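Side-chain contacts in agmatinase (PDB 4DZ4), which probably hydrolyses agmatine to putrescine and urea, as a member of the arginase family that carries two manganese ions in each subunit: residues E120-I125 with Y143-A148; Q270-V275 with A309-C314. All coordinates share one frame; numbering follows the deposited sequence.

Contact 1: E120-I125 with Y143-A148; sequences EHARTI and YPLLIA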
ATOM      1  N   GLU B 120       7.043 -25.253 -27.269  1.00 13.14           N
ATOM      2  CA  GLU B 120       6.150 -25.303 -28.438  1.00 14.23           C
ATOM      3  C   GLU B 120       5.596 -23.915 -28.805  1.00 13.61           C
ATOM      4  O   GLU B 120       5.398 -23.596 -29.965  1.00 13.88           O
ATOM      5  CB  GLU B 120       5.007 -26.282 -28.166  1.00 15.24           C
ATOM      6  CG  GLU B 120       3.928 -26.325 -29.228  1.00 16.93           C
ATOM      7  CD  GLU B 120       4.417 -26.800 -30.598  1.00 19.27           C
ATOM      8  OE1 GLU B 120       5.525 -27.374 -30.751  1.00 20.00           O
ATOM      9  OE2 GLU B 120       3.665 -26.574 -31.563  1.00 21.82           O
ATOM     10  N   HIS B 121       5.350 -23.089 -27.788  1.00 12.89           N
ATOM     11  CA  HIS B 121       4.946 -21.705 -27.996  1.00 12.67           C
ATOM     12  C   HIS B 121       6.009 -20.996 -28.810  1.00 12.63           C
ATOM     13  O   HIS B 121       5.707 -20.345 -29.822  1.00 13.02           O
ATOM     14  CB  HIS B 121       4.735 -21.076 -26.600  1.00 11.70           C
ATOM     15  CG  HIS B 121       4.502 -19.582 -26.600  1.00 11.74           C
ATOM     16  ND1 HIS B 121       3.310 -19.026 -26.914  1.00 11.87           N
ATOM     17  CD2 HIS B 121       5.350 -18.523 -26.220  1.00 11.09           C
ATOM     18  CE1 HIS B 121       3.408 -17.681 -26.789  1.00 11.79           C
ATOM     19  NE2 HIS B 121       4.656 -17.382 -26.370  1.00 11.34           N
ATOM     20  N   ALA B 122       7.261 -21.140 -28.397  1.00 12.63           N
ATOM     21  CA  ALA B 122       8.372 -20.463 -29.082  1.00 13.11           C
ATOM     22  C   ALA B 122       8.579 -21.089 -30.469  1.00 14.28           C
ATOM     23  O   ALA B 122       8.772 -20.386 -31.454  1.00 14.42           O
ATOM     24  CB  ALA B 122       9.648 -20.548 -28.253  1.00 12.60           C
ATOM     25  N   ARG B 123       8.550 -22.422 -30.539  1.00 14.59           N
ATOM     26  CA  ARG B 123       8.676 -23.083 -31.856  1.00 16.10           C
ATOM     27  C   ARG B 123       7.660 -22.553 -32.859  1.00 16.48           C
ATOM     28  O   ARG B 123       7.998 -22.268 -34.025  1.00 17.01           O
ATOM     29  CB  ARG B 123       8.587 -24.612 -31.717  1.00 17.34           C
ATOM     30  CG  ARG B 123       8.948 -25.386 -32.998  1.00 19.37           C
ATOM     31  CD  ARG B 123       8.257 -26.752 -33.072  1.00 21.58           C
ATOM     32  NE  ARG B 123       6.803 -26.579 -33.152  1.00 22.59           N
ATOM     33  CZ  ARG B 123       6.118 -26.341 -34.270  1.00 24.40           C
ATOM     34  NH1 ARG B 123       6.747 -26.268 -35.446  1.00 26.30           N
ATOM     35  NH2 ARG B 123       4.802 -26.166 -34.222  1.00 24.47           N
ATOM     36  N   THR B 124       6.406 -22.438 -32.427  1.00 15.90           N
ATOM     37  CA  THR B 124       5.355 -21.943 -33.277  1.00 16.96           C
ATOM     38  C   THR B 124       5.661 -20.525 -33.785  1.00 16.76           C
ATOM     39  O   THR B 124       5.531 -20.223 -34.978  1.00 17.42           O
ATOM     40  CB  THR B 124       3.997 -21.969 -32.538  1.00 17.04           C
ATOM     41  OG1 THR B 124       3.645 -23.332 -32.327  1.00 18.54           O
ATOM     42  CG2 THR B 124       2.907 -21.322 -33.386  1.00 17.96           C
ATOM     43  N   ILE B 125       6.063 -19.648 -32.869  1.00 15.76           N
ATOM     44  CA  ILE B 125       6.320 -18.254 -33.266  1.00 15.75           C
ATOM     45  C   ILE B 125       7.555 -18.192 -34.168  1.00 16.60           C
ATOM     46  O   ILE B 125       7.563 -17.503 -35.184  1.00 16.93           O
ATOM     47  CB  ILE B 125       6.464 -17.353 -32.022  1.00 14.90           C
ATOM     48  CG1 ILE B 125       5.096 -17.271 -31.313  1.00 14.84           C
ATOM     49  CG2 ILE B 125       6.990 -15.970 -32.420  1.00 14.96           C
ATOM     50  CD1 ILE B 125       5.217 -16.848 -29.854  1.00 14.17           C
ATOM     51  N   TYR B 143      14.958 -20.801 -20.118  1.00 10.69           N
ATOM     52  CA  TYR B 143      15.535 -22.082 -20.505  1.00 11.04           C
ATOM     53  C   TYR B 143      14.761 -22.723 -21.677  1.00 11.12           C
ATOM     54  O   TYR B 143      15.343 -22.964 -22.729  1.00 11.65           O
ATOM     55  CB  TYR B 143      15.657 -22.993 -19.264  1.00 11.66           C
ATOM     56  CG  TYR B 143      16.142 -24.384 -19.534  1.00 12.78           C
ATOM     57  CD1 TYR B 143      17.284 -24.627 -20.331  1.00 13.30           C
ATOM     58  CD2 TYR B 143      15.491 -25.484 -18.953  1.00 13.65           C
ATOM     59  CE1 TYR B 143      17.722 -25.924 -20.571  1.00 14.24           C
ATOM     60  CE2 TYR B 143      15.913 -26.789 -19.211  1.00 14.55           C
ATOM     61  CZ  TYR B 143      17.052 -26.990 -20.000  1.00 15.12           C
ATOM     62  OH  TYR B 143      17.475 -28.275 -20.214  1.00 16.06           O
ATOM     63  N   PRO B 144      13.437 -22.963 -21.536  1.00 10.57           N
ATOM     64  CA  PRO B 144      12.785 -23.508 -22.737  1.00 11.00           C
ATOM     65  C   PRO B 144      12.785 -22.547 -23.931  1.00 10.98           C
ATOM     66  O   PRO B 144      12.809 -22.990 -25.089  1.00 11.40           O
ATOM     67  CB  PRO B 144      11.330 -23.785 -22.276  1.00 10.78           C
ATOM     68  CG  PRO B 144      11.206 -23.105 -20.923  1.00 10.28           C
ATOM     69  CD  PRO B 144      12.596 -23.122 -20.340  1.00 10.42           C
ATOM     70  N   LEU B 145      12.824 -21.236 -23.665  1.00 10.71           N
ATOM     71  CA  LEU B 145      12.921 -20.277 -24.765  1.00 11.10           C
ATOM     72  C   LEU B 145      14.246 -20.457 -25.495  1.00 11.69           C
ATOM     73  O   LEU B 145      14.270 -20.446 -26.734  1.00 12.01           O
ATOM     74  CB  LEU B 145      12.769 -18.830 -24.259  1.00 10.78           C
ATOM     75  CG  LEU B 145      11.357 -18.438 -23.761  1.00 10.57           C
ATOM     76  CD1 LEU B 145      11.371 -17.005 -23.228  1.00 10.16           C
ATOM     77  CD2 LEU B 145      10.282 -18.584 -24.854  1.00 11.60           C
ATOM     78  N   LEU B 146      15.330 -20.652 -24.750  1.00 11.55           N
ATOM     79  CA  LEU B 146      16.635 -20.896 -25.360  1.00 12.47           C
ATOM     80  C   LEU B 146      16.660 -22.211 -26.154  1.00 13.01           C
ATOM     81  O   LEU B 146      17.285 -22.300 -27.201  1.00 13.43           O
ATOM     82  CB  LEU B 146      17.743 -20.898 -24.305  1.00 12.24           C
ATOM     83  CG  LEU B 146      18.117 -19.523 -23.750  1.00 11.93           C
ATOM     84  CD1 LEU B 146      19.007 -19.733 -22.535  1.00 12.31           C
ATOM     85  CD2 LEU B 146      18.797 -18.623 -24.804  1.00 12.42           C
ATOM     86  N   ILE B 147      16.000 -23.240 -25.637  1.00 13.01           N
ATOM     87  CA  ILE B 147      15.910 -24.519 -26.366  1.00 13.41           C
ATOM     88  C   ILE B 147      15.339 -24.272 -27.758  1.00 13.94           C
ATOM     89  O   ILE B 147      15.913 -24.709 -28.763  1.00 14.37           O
ATOM     90  CB  ILE B 147      15.061 -25.564 -25.594  1.00 13.33           C
ATOM     91  CG1 ILE B 147      15.829 -26.010 -24.339  1.00 13.53           C
ATOM     92  CG2 ILE B 147      14.691 -26.762 -26.478  1.00 14.02           C
ATOM     93  CD1 ILE B 147      14.993 -26.801 -23.355  1.00 13.57           C
ATOM     94  N   ALA B 148      14.216 -23.552 -27.816  1.00 13.46           N
ATOM     95  CA  ALA B 148      13.527 -23.323 -29.076  1.00 14.38           C
ATOM     96  C   ALA B 148      14.370 -22.411 -29.977  1.00 14.73           C
ATOM     97  O   ALA B 148      14.456 -22.631 -31.192  1.00 15.78           O
ATOM     98  CB  ALA B 148      12.159 -22.705 -28.800  1.00 13.77           C
TER

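Contact 2: Q270-V275 with A309-C314; sequences QALAIV and ACDLLC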
ATOM      1  N   GLN B 270      21.152   3.650 -15.703  1.00 12.13           N
ATOM      2  CA  GLN B 270      22.307   2.819 -16.118  1.00 12.89           C
ATOM      3  C   GLN B 270      21.886   1.688 -17.054  1.00 12.45           C
ATOM      4  O   GLN B 270      22.502   1.465 -18.097  1.00 12.82           O
ATOM      5  CB  GLN B 270      23.046   2.202 -14.924  1.00 13.26           C
ATOM      6  CG  GLN B 270      23.801   3.149 -14.007  1.00 14.50           C
ATOM      7  CD  GLN B 270      24.263   2.458 -12.723  1.00 15.52           C
ATOM      8  OE1 GLN B 270      23.459   1.868 -11.976  1.00 15.16           O
ATOM      9  NE2 GLN B 270      25.567   2.493 -12.470  1.00 16.21           N
ATOM     10  N   ALA B 271      20.859   0.945 -16.660  1.00 11.63           N
ATOM     11  CA  ALA B 271      20.424  -0.189 -17.465  1.00 11.26           C
ATOM     12  C   ALA B 271      19.992   0.246 -18.871  1.00 11.60           C
ATOM     13  O   ALA B 271      20.317  -0.414 -19.872  1.00 11.64           O
ATOM     14  CB  ALA B 271      19.296  -0.959 -16.757  1.00 11.06           C
ATOM     15  N   LEU B 272      19.209   1.320 -18.939  1.00 11.39           N
ATOM     16  CA  LEU B 272      18.671   1.746 -20.225  1.00 11.99           C
ATOM     17  C   LEU B 272      19.802   2.291 -21.110  1.00 12.52           C
ATOM     18  O   LEU B 272      19.784   2.110 -22.334  1.00 12.87           O
ATOM     19  CB  LEU B 272      17.548   2.768 -20.032  1.00 12.02           C
ATOM     20  CG  LEU B 272      16.277   2.177 -19.375  1.00 11.94           C
ATOM     21  CD1 LEU B 272      15.304   3.315 -19.120  1.00 12.30           C
ATOM     22  CD2 LEU B 272      15.622   1.077 -20.238  1.00 11.90           C
ATOM     23  N   ALA B 273      20.777   2.966 -20.489  1.00 12.61           N
ATOM     24  CA  ALA B 273      21.920   3.502 -21.240  1.00 13.74           C
ATOM     25  C   ALA B 273      22.673   2.335 -21.904  1.00 14.15           C
ATOM     26  O   ALA B 273      23.125   2.448 -23.052  1.00 14.92           O
ATOM     27  CB  ALA B 273      22.854   4.272 -20.315  1.00 13.62           C
ATOM     28  N   ILE B 274      22.806   1.227 -21.172  1.00 13.36           N
ATOM     29  CA  ILE B 274      23.453   0.022 -21.716  1.00 13.68           C
ATOM     30  C   ILE B 274      22.612  -0.598 -22.840  1.00 13.38           C
ATOM     31  O   ILE B 274      23.113  -0.783 -23.953  1.00 13.83           O
ATOM     32  CB  ILE B 274      23.755  -1.018 -20.609  1.00 13.28           C
ATOM     33  CG1 ILE B 274      24.738  -0.432 -19.585  1.00 13.44           C
ATOM     34  CG2 ILE B 274      24.340  -2.297 -21.214  1.00 13.53           C
ATOM     35  CD1 ILE B 274      24.747  -1.211 -18.269  1.00 12.94           C
ATOM     36  N   VAL B 275      21.344  -0.878 -22.571  1.00 12.32           N
ATOM     37  CA  VAL B 275      20.476  -1.529 -23.569  1.00 12.71           C
ATOM     38  C   VAL B 275      20.376  -0.715 -24.850  1.00 13.26           C
ATOM     39  O   VAL B 275      20.508  -1.260 -25.968  1.00 13.87           O
ATOM     40  CB  VAL B 275      19.084  -1.867 -22.998  1.00 12.02           C
ATOM     41  CG1 VAL B 275      18.140  -2.400 -24.094  1.00 12.28           C
ATOM     42  CG2 VAL B 275      19.251  -2.937 -21.914  1.00 11.51           C
ATOM     43  N   ALA B 309      11.798  -3.207 -22.649  1.00 10.58           N
ATOM     44  CA  ALA B 309      11.150  -3.886 -23.776  1.00 10.85           C
ATOM     45  C   ALA B 309      11.025  -2.916 -24.947  1.00 11.76           C
ATOM     46  O   ALA B 309      11.255  -3.297 -26.100  1.00 11.77           O
ATOM     47  CB  ALA B 309       9.770  -4.414 -23.354  1.00 10.79           C
ATOM     48  N   CYS B 310      10.724  -1.655 -24.647  1.00 12.10           N
ATOM     49  CA  CYS B 310      10.546  -0.657 -25.695  1.00 12.38           C
ATOM     50  C   CYS B 310      11.890  -0.426 -26.405  1.00 12.69           C
ATOM     51  O   CYS B 310      11.970  -0.424 -27.644  1.00 12.98           O
ATOM     52  CB  CYS B 310       9.997   0.653 -25.105  1.00 12.49           C
ATOM     53  SG  CYS B 310       9.971   2.039 -26.286  1.00 13.94           S
ATOM     54  N   ASP B 311      12.944  -0.295 -25.622  1.00 12.59           N
ATOM     55  CA  ASP B 311      14.271  -0.125 -26.218  1.00 13.21           C
ATOM     56  C   ASP B 311      14.731  -1.320 -27.041  1.00 13.41           C
ATOM     57  O   ASP B 311      15.377  -1.126 -28.073  1.00 14.03           O
ATOM     58  CB  ASP B 311      15.282   0.294 -25.150  1.00 13.75           C
ATOM     59  CG  ASP B 311      15.074   1.752 -24.713  1.00 14.49           C
ATOM     60  OD1 ASP B 311      14.657   2.575 -25.555  1.00 15.67           O
ATOM     61  OD2 ASP B 311      15.338   2.086 -23.533  1.00 14.68           O
ATOM     62  N   LEU B 312      14.382  -2.537 -26.615  1.00 12.50           N
ATOM     63  CA  LEU B 312      14.638  -3.733 -27.429  1.00 12.44           C
ATOM     64  C   LEU B 312      13.924  -3.651 -28.789  1.00 12.65           C
ATOM     65  O   LEU B 312      14.531  -3.942 -29.834  1.00 13.05           O
ATOM     66  CB  LEU B 312      14.261  -5.026 -26.663  1.00 11.80           C
ATOM     67  CG  LEU B 312      15.177  -5.288 -25.448  1.00 11.80           C
ATOM     68  CD1 LEU B 312      14.551  -6.315 -24.523  1.00 11.33           C
ATOM     69  CD2 LEU B 312      16.560  -5.756 -25.918  1.00 11.97           C
ATOM     70  N   LEU B 313      12.647  -3.251 -28.789  1.00 12.37           N
ATOM     71  CA  LEU B 313      11.944  -3.021 -30.069  1.00 12.77           C
ATOM     72  C   LEU B 313      12.681  -2.002 -30.948  1.00 13.82           C
ATOM     73  O   LEU B 313      12.782  -2.186 -32.148  1.00 14.32           O
ATOM     74  CB  LEU B 313      10.495  -2.555 -29.877  1.00 12.55           C
ATOM     75  CG  LEU B 313       9.641  -3.616 -29.160  1.00 11.89           C
ATOM     76  CD1 LEU B 313       8.224  -3.103 -28.932  1.00 12.24           C
ATOM     77  CD2 LEU B 313       9.592  -4.876 -30.001  1.00 12.15           C
ATOM     78  N   CYS B 314      13.166  -0.931 -30.342  1.00 13.74           N
ATOM     79  CA  CYS B 314      13.809   0.118 -31.113  1.00 14.95           C
ATOM     80  C   CYS B 314      15.109  -0.378 -31.719  1.00 15.32           C
ATOM     81  O   CYS B 314      15.435  -0.005 -32.843  1.00 16.05           O
ATOM     82  CB  CYS B 314      14.003   1.363 -30.233  1.00 15.18           C
ATOM     83  SG  CYS B 314      12.458   2.223 -29.864  1.00 15.87           S
TER

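Contact 1: E120-I125 with Y143-A148
Ala122 sets its CB directly against the CB of Ala148, with 3.4 Å between the two methyl carbons. This is closer than two methyl carbons normally pack. Both residues point their CB toward the opposite helix, and no bulkier side chain lies between them. The axes of 120-125 and 143-148 can therefore approach to 8.5 Å, with a crossing angle of -37°. The CB of Ala148 also lies 4.0 Å from the backbone N of Arg123. Leu145 adds one branch. Its CG is anti to the carbonyl carbon (chi1 -70°), which brings the side-chain end toward 120-125. CD2, rather than CD1, makes the touch, 4.0 Å from Ala122 CB. Helices 114-126 and 142-153 flank strand 131-136 in sequence and pack on the parallel sheet of the alpha/beta arginase fold. Met132 of that strand lies against Ala122, and Thr134 meets Leu145. On the exposed side, Arg123 turns its end away from 143-148 and grips Glu120 of its own helix in a side-on salt bridge. Arg123 NE donates a hydrogen bond to Glu120 OE1 (2.8 Å), and Arg123 NH2 donates one to Glu120 OE2 (2.9 Å). Both donors come from the syn side, tilted out of the carboxylate plane. The paired hydrogen bonds hold the guanidinium at the helix surface.

Contact 2: Q270-V275 with A309-C314
Segments 270-275 and 309-314 are helical and run almost parallel, with 13° between their N-to-C directions. Their axes come no closer than 10.1 Å. The nearest CA atoms, those of Val275 and Asp311, are 6.9 Å apart. Side chains, not backbone, fill this gap. Val275 points its CB toward the partner helix. With CG1 anti to its backbone N (chi1 174°), that methyl reaches between two residues of 309-314. It lies 4.1 Å from Asp311 CB and 4.1 Å from Leu312 CD2. The side chains of Val275 and Leu312 cross at about a right angle and touch through one methyl each. Asp311 also points across, and Leu272 meets it at its carboxylate end. The CD2 methyl of Leu272 is 3.5 Å from Asp311 OD2, and the two side chains again cross at about a right angle. No hydrogen bond joins the two segments. The buried carboxylate is satisfied by residues outside them. Trp88 NE1 hydrogen-bonds to OD1. Arg276, which lies just beyond segment 270-275, makes a salt bridge to OD2 through NE. This outside partner would be expected to keep Asp311 ionised. Leu272 also packs on Ala263 of a neighbouring subunit. Leu312 rests on Leu133 and Leu243, which belong to sheet strands 131-136 and 240-246. Helix 268-276 leads into strand 282-289, which lies between those two strands, and helix 300-323 follows strand 282-289 in the chain. Near-parallel helices laid side by side over a central parallel sheet are characteristic of the three-layer alpha/beta fold of the arginase family.

Both contacts are buried helix-helix packings within the arginase fold, but they use different helices. They lie on opposite sides of the chain's centre, with their own centres 23 Å apart, and they do not touch. Both meet strand 131-136, contact 1 at Met132 and Thr134 and contact 2 at Leu133, so probably on opposite faces of the sheet. Contact 1 lies farther from the chain's centre, has an exposed margin, and meets no other subunit. Its Arg-Glu salt bridge lies within one helix. Contact 2 has all its touching residues buried and lies next to another subunit. It places a carboxylate among leucine and valine and pays for this with outside polar partners. Neither contact reaches the manganese ions directly.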